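Local coordinates for hypothetical protein XCC279 (Xanthomonas campestris pv. campestris, PDB 4NAV) that probably hydrolyses 3-deoxy-D-manno-octulosonate 8-phosphate to KDO and inorganic phosphate, a magnesium-dependent step of lipopolysaccharide biosynthesis, at residues 58-62 with 63-67; 165-169 with 170-174; 106-109 with 110-114. One frame throughout, in Å; residues are numbered along the deposited sequence.

Interaction 1. Residues 58-62 with 63-67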
# COMPACT_ATOMS: atom_id res chain seq x y z
N GLN A 58 24.31 -0.12 -7.04
CA GLN A 58 25.17 0.91 -7.58
C GLN A 58 26.23 1.30 -6.60
O GLN A 58 27.38 1.56 -6.99
CB GLN A 58 24.34 2.10 -7.93
CG GLN A 58 23.25 1.71 -8.87
CD GLN A 58 23.64 1.87 -10.28
OE1 GLN A 58 24.00 0.90 -10.96
NE2 GLN A 58 23.61 3.12 -10.74
N LEU A 59 25.86 1.33 -5.32
CA LEU A 59 26.84 1.45 -4.25
C LEU A 59 27.85 0.31 -4.33
O LEU A 59 29.06 0.54 -4.32
CB LEU A 59 26.19 1.44 -2.89
CG LEU A 59 25.44 2.68 -2.45
CD1 LEU A 59 24.99 2.51 -1.03
CD2 LEU A 59 26.27 3.96 -2.57
N GLU A 60 27.37 -0.92 -4.46
CA GLU A 60 28.31 -2.02 -4.54
C GLU A 60 29.20 -1.82 -5.79
O GLU A 60 30.42 -1.90 -5.71
CB GLU A 60 27.60 -3.38 -4.50
CG GLU A 60 28.48 -4.53 -3.98
CD GLU A 60 28.72 -4.53 -2.45
OE1 GLU A 60 27.81 -4.15 -1.68
OE2 GLU A 60 29.84 -4.91 -2.04
N HIS A 61 28.58 -1.52 -6.92
CA HIS A 61 29.28 -1.31 -8.18
C HIS A 61 30.30 -0.18 -8.12
O HIS A 61 31.31 -0.21 -8.84
CB HIS A 61 28.24 -1.01 -9.26
CG HIS A 61 28.72 -1.21 -10.66
ND1 HIS A 61 29.25 -0.19 -11.42
CD2 HIS A 61 28.73 -2.32 -11.43
CE1 HIS A 61 29.58 -0.67 -12.60
NE2 HIS A 61 29.26 -1.95 -12.64
N ALA A 62 30.07 0.77 -7.22
CA ALA A 62 31.02 1.84 -6.99
C ALA A 62 31.98 1.53 -5.85
O ALA A 62 32.68 2.42 -5.34
CB ALA A 62 30.28 3.10 -6.69
N GLY A 63 32.08 0.27 -5.50
CA GLY A 63 33.17 -0.16 -4.62
C GLY A 63 32.93 0.13 -3.17
O GLY A 63 33.85 0.05 -2.36
N ILE A 64 31.68 0.41 -2.85
CA ILE A 64 31.29 0.66 -1.50
C ILE A 64 30.69 -0.62 -0.98
O ILE A 64 29.82 -1.15 -1.62
CB ILE A 64 30.25 1.79 -1.43
CG1 ILE A 64 30.86 3.06 -2.01
CG2 ILE A 64 29.80 2.04 -0.00
CD1 ILE A 64 29.85 4.16 -2.23
N HIS A 65 31.12 -1.07 0.18
CA HIS A 65 30.54 -2.24 0.81
C HIS A 65 29.14 -1.96 1.41
O HIS A 65 28.93 -0.96 2.08
CB HIS A 65 31.47 -2.80 1.88
CG HIS A 65 32.80 -3.23 1.34
ND1 HIS A 65 33.96 -2.51 1.56
CD2 HIS A 65 33.15 -4.28 0.56
CE1 HIS A 65 34.97 -3.10 0.95
NE2 HIS A 65 34.51 -4.18 0.35
N VAL A 66 28.18 -2.82 1.11
CA VAL A 66 26.82 -2.65 1.60
C VAL A 66 26.41 -3.80 2.51
O VAL A 66 26.66 -4.97 2.24
CB VAL A 66 25.84 -2.54 0.45
CG1 VAL A 66 24.42 -2.40 0.97
CG2 VAL A 66 26.22 -1.34 -0.42
N ALA A 67 25.79 -3.46 3.63
CA ALA A 67 25.40 -4.46 4.60
C ALA A 67 24.00 -4.18 5.09
O ALA A 67 23.63 -3.02 5.29
CB ALA A 67 26.35 -4.45 5.77
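The carbonyl oxygen L59 O receives two backbone N-H groups where the helix ends. I64 N reaches it across the turn at 3.0 Å, with a fairly straight N-H...O angle of 155°, and A62 N adds a weak bond at 3.1 Å. One residue on, G63 N donates to E60 O over 2.7 Å. Together the bonds from I64 and G63 form a Schellman motif. G63, its C-prime residue, has a positive phi of 80°, a backbone conformation that glycine adopts readily. Just before it, the methyl of A62 packs on L167 and Q172.

Two groups of contacts then join the helix end to the emerging strand. On the polar side, E60 places CG anti to its own backbone N (chi1 -155°) and bends at the next bond, which brings the carboxylate to the backbone of the first strand residues; OE1 accepts a weak bond from V66 N at 3.1 Å. A CA-H...O contact from E60 CA to I64 O, 3.4 Å long, adds a second link from E60 to the chain leaving the turn. On the apolar side, the branched ends of L59 and I64 meet CD2 to CD1 at 3.6 Å, while L59 CB lies 3.7 Å from V66 CG2, the two side chains crossing at about a right angle. Branched aliphatic residues suit this buried face, and a carboxylate suits the more open one.

Helix 50-61 thus passes into strand 65-70, which pairs in parallel with strand 22-25 through H65 and A67. Helix 158-169 covers the apolar side, C163 meeting L59 and V166 meeting I64, and Q58 packs on L120 of a second subunit.

Interaction 2. Residues 165-169 with 170-174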
# COMPACT_ATOMS: atom_id res chain seq x y z
N VAL A 165 22.81 10.31 -3.13
CA VAL A 165 23.66 11.31 -2.51
C VAL A 165 25.12 10.86 -2.45
O VAL A 165 26.04 11.58 -2.88
CB VAL A 165 23.18 11.62 -1.09
CG1 VAL A 165 24.27 12.31 -0.27
CG2 VAL A 165 21.90 12.45 -1.15
N VAL A 166 25.30 9.62 -1.97
CA VAL A 166 26.63 9.09 -1.77
C VAL A 166 27.35 8.98 -3.11
O VAL A 166 28.47 9.48 -3.28
CB VAL A 166 26.55 7.74 -1.07
CG1 VAL A 166 27.92 7.07 -1.03
CG2 VAL A 166 26.08 7.94 0.35
N LEU A 167 26.68 8.35 -4.07
CA LEU A 167 27.21 8.25 -5.41
C LEU A 167 27.53 9.65 -6.00
O LEU A 167 28.63 9.86 -6.52
CB LEU A 167 26.22 7.51 -6.28
CG LEU A 167 26.04 6.02 -5.90
CD1 LEU A 167 24.86 5.41 -6.62
CD2 LEU A 167 27.31 5.25 -6.25
N ALA A 168 26.63 10.63 -5.82
CA ALA A 168 26.91 11.96 -6.35
C ALA A 168 28.15 12.57 -5.67
O ALA A 168 28.99 13.15 -6.31
CB ALA A 168 25.71 12.87 -6.13
N ALA A 169 28.27 12.39 -4.35
CA ALA A 169 29.37 12.95 -3.61
C ALA A 169 30.67 12.31 -4.02
O ALA A 169 31.74 12.89 -3.83
CB ALA A 169 29.17 12.81 -2.11
N GLN A 170 30.60 11.09 -4.52
CA GLN A 170 31.81 10.37 -4.92
C GLN A 170 32.04 10.38 -6.42
O GLN A 170 32.81 9.60 -6.92
CB GLN A 170 31.75 8.95 -4.36
CG GLN A 170 31.77 8.91 -2.84
CD GLN A 170 31.90 7.49 -2.29
OE1 GLN A 170 32.31 6.58 -3.00
NE2 GLN A 170 31.64 7.34 -1.00
N GLY A 171 31.38 11.31 -7.12
CA GLY A 171 31.64 11.58 -8.53
C GLY A 171 31.31 10.41 -9.45
O GLY A 171 31.83 10.29 -10.57
N GLN A 172 30.32 9.65 -9.04
CA GLN A 172 30.03 8.44 -9.70
C GLN A 172 28.88 8.48 -10.73
O GLN A 172 28.69 7.50 -11.49
CB GLN A 172 29.71 7.44 -8.61
CG GLN A 172 30.35 6.12 -8.86
CD GLN A 172 31.84 6.08 -8.63
OE1 GLN A 172 32.48 7.08 -8.41
NE2 GLN A 172 32.39 4.90 -8.74
N VAL A 173 28.13 9.59 -10.78
CA VAL A 173 26.84 9.56 -11.47
C VAL A 173 27.05 9.53 -12.99
O VAL A 173 26.49 8.69 -13.69
CB VAL A 173 25.74 10.50 -10.86
CG1 VAL A 173 26.26 11.65 -10.06
CG2 VAL A 173 24.77 11.03 -11.91
N ASP A 174 27.89 10.43 -13.48
CA ASP A 174 28.13 10.56 -14.92
C ASP A 174 28.45 9.23 -15.55
O ASP A 174 27.99 8.94 -16.66
CB ASP A 174 29.25 11.55 -15.20
CG ASP A 174 28.80 13.00 -15.09
OD1 ASP A 174 27.67 13.27 -14.66
OD2 ASP A 174 29.59 13.89 -15.47
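With CG set anti to its carbonyl carbon (chi1 -65°) and the chain extended beyond it (chi2 -172°), the side chain of Q170 runs alongside that of V166, both pointing the same way. V166 contributes the branch that lies anti to its backbone N: CG1 rests 3.7 Å from Q170 NE2. The aliphatic stem of Q170 passes just beyond the V166 carbonyl oxygen, CG lying 3.4 Å from V166 O. Glutamine suits such a place, since its methylenes can follow the helix end while the amide reaches past it; there NE2 donates to V20 O and A17 O, and OE1 takes a weak bond from R21. Both ends of the amide therefore have partners, which fixes its rotation.

Beside this stem the backbone closes the helix. Q170 N completes the last regular helical turn by bonding to V166 O at 2.9 Å and also leans weakly on L167 O. The latter oxygen is shared, because Q172 N reaches it at 3.0 Å in a nearly straight bond (162°). G171 N meets A168 O at 3.1 Å.

Apolar carbons also meet across the turn. L167 CD2 comes 4.0 Å from Q172 CB, the two side chains crossing one another, and V173 CG1 sits 3.8 Å from A168 CA, the alanine methyl adding a looser apolar contact. V173 also packs on W141 of a second subunit.

The pair of bonds Q172 N to L167 O and G171 N to A168 O defines a Schellman motif, with G171 as its C-prime residue at positive phi. Here it acts as a helix-to-helix turn, ending helix 158-169 and redirecting the chain into the C-terminal helix 173-180.

Interaction 3. Residues 106-109 with 110-114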
# COMPACT_ATOMS: atom_id res chain seq x y z
N HIS A 106 36.94 -4.82 7.28
CA HIS A 106 37.27 -4.12 6.02
C HIS A 106 38.38 -3.06 6.22
O HIS A 106 38.68 -2.30 5.31
CB HIS A 106 36.01 -3.46 5.44
CG HIS A 106 34.97 -4.42 4.95
ND1 HIS A 106 35.02 -5.02 3.71
CD2 HIS A 106 33.83 -4.86 5.53
CE1 HIS A 106 33.97 -5.81 3.55
NE2 HIS A 106 33.23 -5.73 4.64
N GLY A 107 38.96 -3.03 7.41
CA GLY A 107 39.98 -2.06 7.75
C GLY A 107 39.51 -0.60 7.70
O GLY A 107 40.22 0.25 7.17
N LEU A 108 38.35 -0.32 8.30
CA LEU A 108 37.75 1.01 8.25
C LEU A 108 37.59 1.63 9.63
O LEU A 108 37.65 0.94 10.64
CB LEU A 108 36.38 0.93 7.59
CG LEU A 108 36.42 0.35 6.17
CD1 LEU A 108 35.01 0.24 5.64
CD2 LEU A 108 37.26 1.22 5.25
N SER A 109 37.42 2.95 9.65
CA SER A 109 37.01 3.68 10.86
C SER A 109 35.50 3.81 10.89
O SER A 109 34.87 3.67 9.85
CB SER A 109 37.56 5.10 10.86
OG SER A 109 38.78 5.15 11.54
N LEU A 110 34.95 4.16 12.06
CA LEU A 110 33.55 4.56 12.13
C LEU A 110 33.24 5.80 11.31
O LEU A 110 32.11 5.94 10.78
CB LEU A 110 33.12 4.82 13.57
CG LEU A 110 32.99 3.56 14.44
CD1 LEU A 110 32.71 3.95 15.90
CD2 LEU A 110 31.93 2.61 13.88
N ASP A 111 34.22 6.68 11.15
CA ASP A 111 33.96 7.89 10.39
C ASP A 111 33.83 7.62 8.89
O ASP A 111 33.52 8.52 8.13
CB ASP A 111 34.97 9.00 10.70
CG ASP A 111 36.28 8.86 9.95
OD1 ASP A 111 36.80 7.74 9.76
OD2 ASP A 111 36.84 9.90 9.57
N GLN A 112 34.04 6.38 8.46
CA GLN A 112 33.88 6.00 7.06
C GLN A 112 32.61 5.18 6.85
O GLN A 112 32.44 4.54 5.82
CB GLN A 112 35.09 5.20 6.60
CG GLN A 112 36.41 5.92 6.72
CD GLN A 112 37.60 5.00 6.46
OE1 GLN A 112 37.97 4.18 7.32
NE2 GLN A 112 38.23 5.15 5.31
N VAL A 113 31.70 5.21 7.81
CA VAL A 113 30.52 4.37 7.80
C VAL A 113 29.25 5.21 7.77
O VAL A 113 29.14 6.23 8.45
CB VAL A 113 30.47 3.50 9.05
CG1 VAL A 113 29.29 2.55 9.00
CG2 VAL A 113 31.77 2.74 9.22
N LEU A 114 28.29 4.76 6.97
CA LEU A 114 26.97 5.34 6.90
C LEU A 114 26.01 4.34 7.46
O LEU A 114 26.13 3.13 7.17
CB LEU A 114 26.58 5.57 5.46
CG LEU A 114 25.13 6.04 5.23
CD1 LEU A 114 25.12 6.94 4.01
CD2 LEU A 114 24.12 4.91 5.08
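From its CB, 3.6 Å from S109 O, the side chain of Q112 runs back toward the residues that precede the turn. CG is still within 4.2 Å of that same oxygen. An extended chain beyond CG (chi2 171°) then carries CD to 4.0 Å from L108 CD2, so that the flat amide lies against the leucine branch, the two side chains crossing at about a right angle. At the tip OE1 accepts a hydrogen bond from S109 N, 2.7 Å long; the bond is almost straight (173°), and the donor lies in the plane of the amide carbonyl. NE2 also approaches L108 CD2. Glutamine is long enough to span the turn, and its oxygen meets the backbone N-H of S109, a loop residue.

A backbone bond closes the turn as well, Q112 N donating to S109 O at 3.2 Å. This turn includes the short 3-10 segment 110-111 and links helix 95-105 to strand 113-116 of the parallel HAD-type sheet, just after a Schellman motif in which glycine, G107, supplies the positive phi. V113 opens the strand: its CG2 branch meets S109 O at 3.3 Å, while its side chain also packs on C103 and L22. L110 turns its apolar chain onto V99, L100 and C103 of the preceding helix.

In the fold
All three contacts lie where a helix gives way to the next element, and each involves a Schellman ending with glycine at positive phi. Interactions 1 and 3 lead into parallel strands on either side of strand 22-25, whereas interaction 2 turns one helix into another. None is wholly core: interaction 3 is a surface contact, held by an amide-to-backbone bond and a backbone bond, while 1 and 2 are partly buried and add aliphatic packing. Interactions 1 and 2 meet most fully, I64 CD1 lying 3.7 Å from V166 CG1. Interaction 3 touches the others through H106 against H65 and L114 against V166.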